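Local coordinates for protein predicted ATPase involved in replication control, Cdc46/Mcm family (Methanopyrus kandleri AV19, PDB 3F8T) that probably binds ATP and single-stranded DNA, as expected of an MCM-family homologue of the archaeal replicative helicase, at residues A[113-118]-A[165-170]. The protein carries 2 engineered substitutions. Residues are numbered along the deposited sequence; the frame is centred on the assembly and turned at random.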
loop_
_atom_site.group_PDB
_atom_site.type_symbol
_atom_site.label_atom_id
_atom_site.label_comp_id
_atom_site.label_asym_id
_atom_site.label_seq_id
_atom_site.Cartn_x
_atom_site.Cartn_y
_atom_site.Cartn_z
ATOM N N PRO A 113 12.363 22.588 9.095
ATOM C CA PRO A 113 13.583 22.936 9.832
ATOM C C PRO A 113 14.857 22.541 9.096
ATOM O O PRO A 113 15.939 23.010 9.465
ATOM C CB PRO A 113 13.465 22.115 11.124
ATOM C CG PRO A 113 12.006 21.793 11.242
ATOM C CD PRO A 113 11.575 21.581 9.826
ATOM N N MET A 114 14.723 21.698 8.065
ATOM C CA MET A 114 15.870 21.223 7.286
ATOM C C MET A 114 16.183 22.101 6.073
ATOM O O MET A 114 16.830 21.635 5.135
ATOM C CB MET A 114 15.673 19.765 6.815
ATOM C CG MET A 114 15.443 18.731 7.919
ATOM S SD MET A 114 16.781 18.617 9.105
ATOM C CE MET A 114 18.069 17.850 8.124
ATOM N N ASP A 115 15.748 23.364 6.083
ATOM C CA ASP A 115 15.967 24.217 4.911
ATOM C C ASP A 115 17.442 24.244 4.543
ATOM O O ASP A 115 18.292 24.333 5.422
ATOM C CB ASP A 115 15.477 25.652 5.126
ATOM C CG ASP A 115 15.274 26.391 3.808
ATOM O OD1 ASP A 115 14.850 25.759 2.822
ATOM O OD2 ASP A 115 15.529 27.590 3.734
ATOM N N GLY A 116 17.731 24.142 3.249
ATOM C CA GLY A 116 19.108 24.174 2.748
ATOM C C GLY A 116 19.826 22.829 2.708
ATOM O O GLY A 116 20.872 22.718 2.076
ATOM N N ALA A 117 19.239 21.820 3.357
ATOM C CA ALA A 117 19.866 20.513 3.572
ATOM C C ALA A 117 19.485 19.448 2.539
ATOM O O ALA A 117 18.366 19.461 1.982
ATOM C CB ALA A 117 19.539 20.007 4.969
ATOM N N LEU A 118 20.422 18.525 2.308
ATOM C CA LEU A 118 20.162 17.304 1.560
ATOM C C LEU A 118 19.463 16.322 2.485
ATOM O O LEU A 118 19.949 16.030 3.590
ATOM C CB LEU A 118 21.482 16.686 1.069
ATOM C CG LEU A 118 21.381 15.291 0.436
ATOM C CD1 LEU A 118 20.756 15.388 -0.947
ATOM C CD2 LEU A 118 22.775 14.703 0.371
ATOM N N GLY A 165 16.606 14.859 -2.174
ATOM C CA GLY A 165 16.577 16.220 -2.659
ATOM C C GLY A 165 17.156 17.227 -1.699
ATOM O O GLY A 165 17.596 16.888 -0.617
ATOM N N ILE A 166 17.127 18.486 -2.109
ATOM C CA ILE A 166 17.561 19.572 -1.249
ATOM C C ILE A 166 16.339 20.466 -0.923
ATOM O O ILE A 166 15.583 20.846 -1.814
ATOM C CB ILE A 166 18.725 20.366 -1.895
ATOM C CG1 ILE A 166 19.987 19.476 -1.989
ATOM C CG2 ILE A 166 19.052 21.592 -1.044
ATOM C CD1 ILE A 166 21.069 20.034 -2.932
ATOM N N VAL A 167 16.151 20.764 0.356
ATOM C CA VAL A 167 15.012 21.562 0.819
ATOM C C VAL A 167 15.274 23.033 0.524
ATOM O O VAL A 167 16.333 23.550 0.862
ATOM C CB VAL A 167 14.790 21.395 2.335
ATOM C CG1 VAL A 167 13.583 22.226 2.821
ATOM C CG2 VAL A 167 14.605 19.939 2.688
ATOM N N ARG A 168 14.317 23.692 -0.128
ATOM C CA ARG A 168 14.384 25.124 -0.369
ATOM C C ARG A 168 13.020 25.742 -0.091
ATOM O O ARG A 168 12.064 25.533 -0.852
ATOM C CB ARG A 168 14.836 25.416 -1.805
ATOM C CG ARG A 168 16.272 24.986 -2.079
ATOM C CD ARG A 168 16.823 25.588 -3.357
ATOM N NE ARG A 168 18.239 25.261 -3.541
ATOM C CZ ARG A 168 18.692 24.133 -4.093
ATOM N NH1 ARG A 168 17.846 23.185 -4.502
ATOM N NH2 ARG A 168 20.002 23.945 -4.216
ATOM N N SER A 169 12.938 26.475 1.020
ATOM C CA SER A 169 11.711 27.143 1.473
ATOM C C SER A 169 10.486 26.224 1.450
ATOM O O SER A 169 9.562 26.412 0.647
ATOM C CB SER A 169 11.460 28.429 0.678
ATOM O OG SER A 169 12.565 29.318 0.799
ATOM N N ALA A 170 10.502 25.228 2.331
ATOM C CA ALA A 170 9.383 24.293 2.506
ATOM C C ALA A 170 9.006 23.491 1.254
ATOM O O ALA A 170 7.915 22.910 1.201
ATOM C CB ALA A 170 8.141 25.018 3.099
#
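Val167 turns its isopropyl group toward the type II beta turn that runs from Met114 to Ala117, and its two branches divide the work. CG1, anti to the backbone N, lies 3.7 Å from Asp115 CA, whereas CG2 packs near Met114 O and Ala117 O; Val167 CB itself is 3.5 Å from Met114 O. That carbonyl already accepts the turn's own bond from Ala117 N, so the valine rests against a closed turn. The backbone of Val167 pairs with the same turn twice. Its N donates to Ala117 O over 3.0 Å, nearly straight at 164°, and its O receives Gly116 N over 2.8 Å, with the donor standing 37° out of the carbonyl plane. At the backbone angles of Gly116 a CB would be jammed against the carbonyl oxygen of Asp115.

Asp115 supplies the third bond: with CG anti to its N (chi1 -161°), OD1 accepts Ser169 N at 2.7 Å, met on the syn side of the carboxylate. An alanine in place of Val167 would probably open a gap under Asp115 CA, where CG1 sat, and beside Met114 CB and Ala117 O, where CG2 sat, although the CB contact with Met114 O and both backbone bonds could persist. At the other end, Leu118 forms an antiparallel non-hydrogen-bonded pair with Ile166, and Leu118 CD1 reaches 3.5 Å from Gly165 O. Both side chains of this pair also touch Ala74 of helix 74-88, which places the contact between the OB-fold sheet and the helical N-terminal region.

The turn thus leads into strand 118-130 already paired with strand 160-168. Main-chain bonds set that pairing, while the Asp115 carboxylate engages the backbone just past Arg168, where its negative charge probably strengthens the grip on Ser169 N.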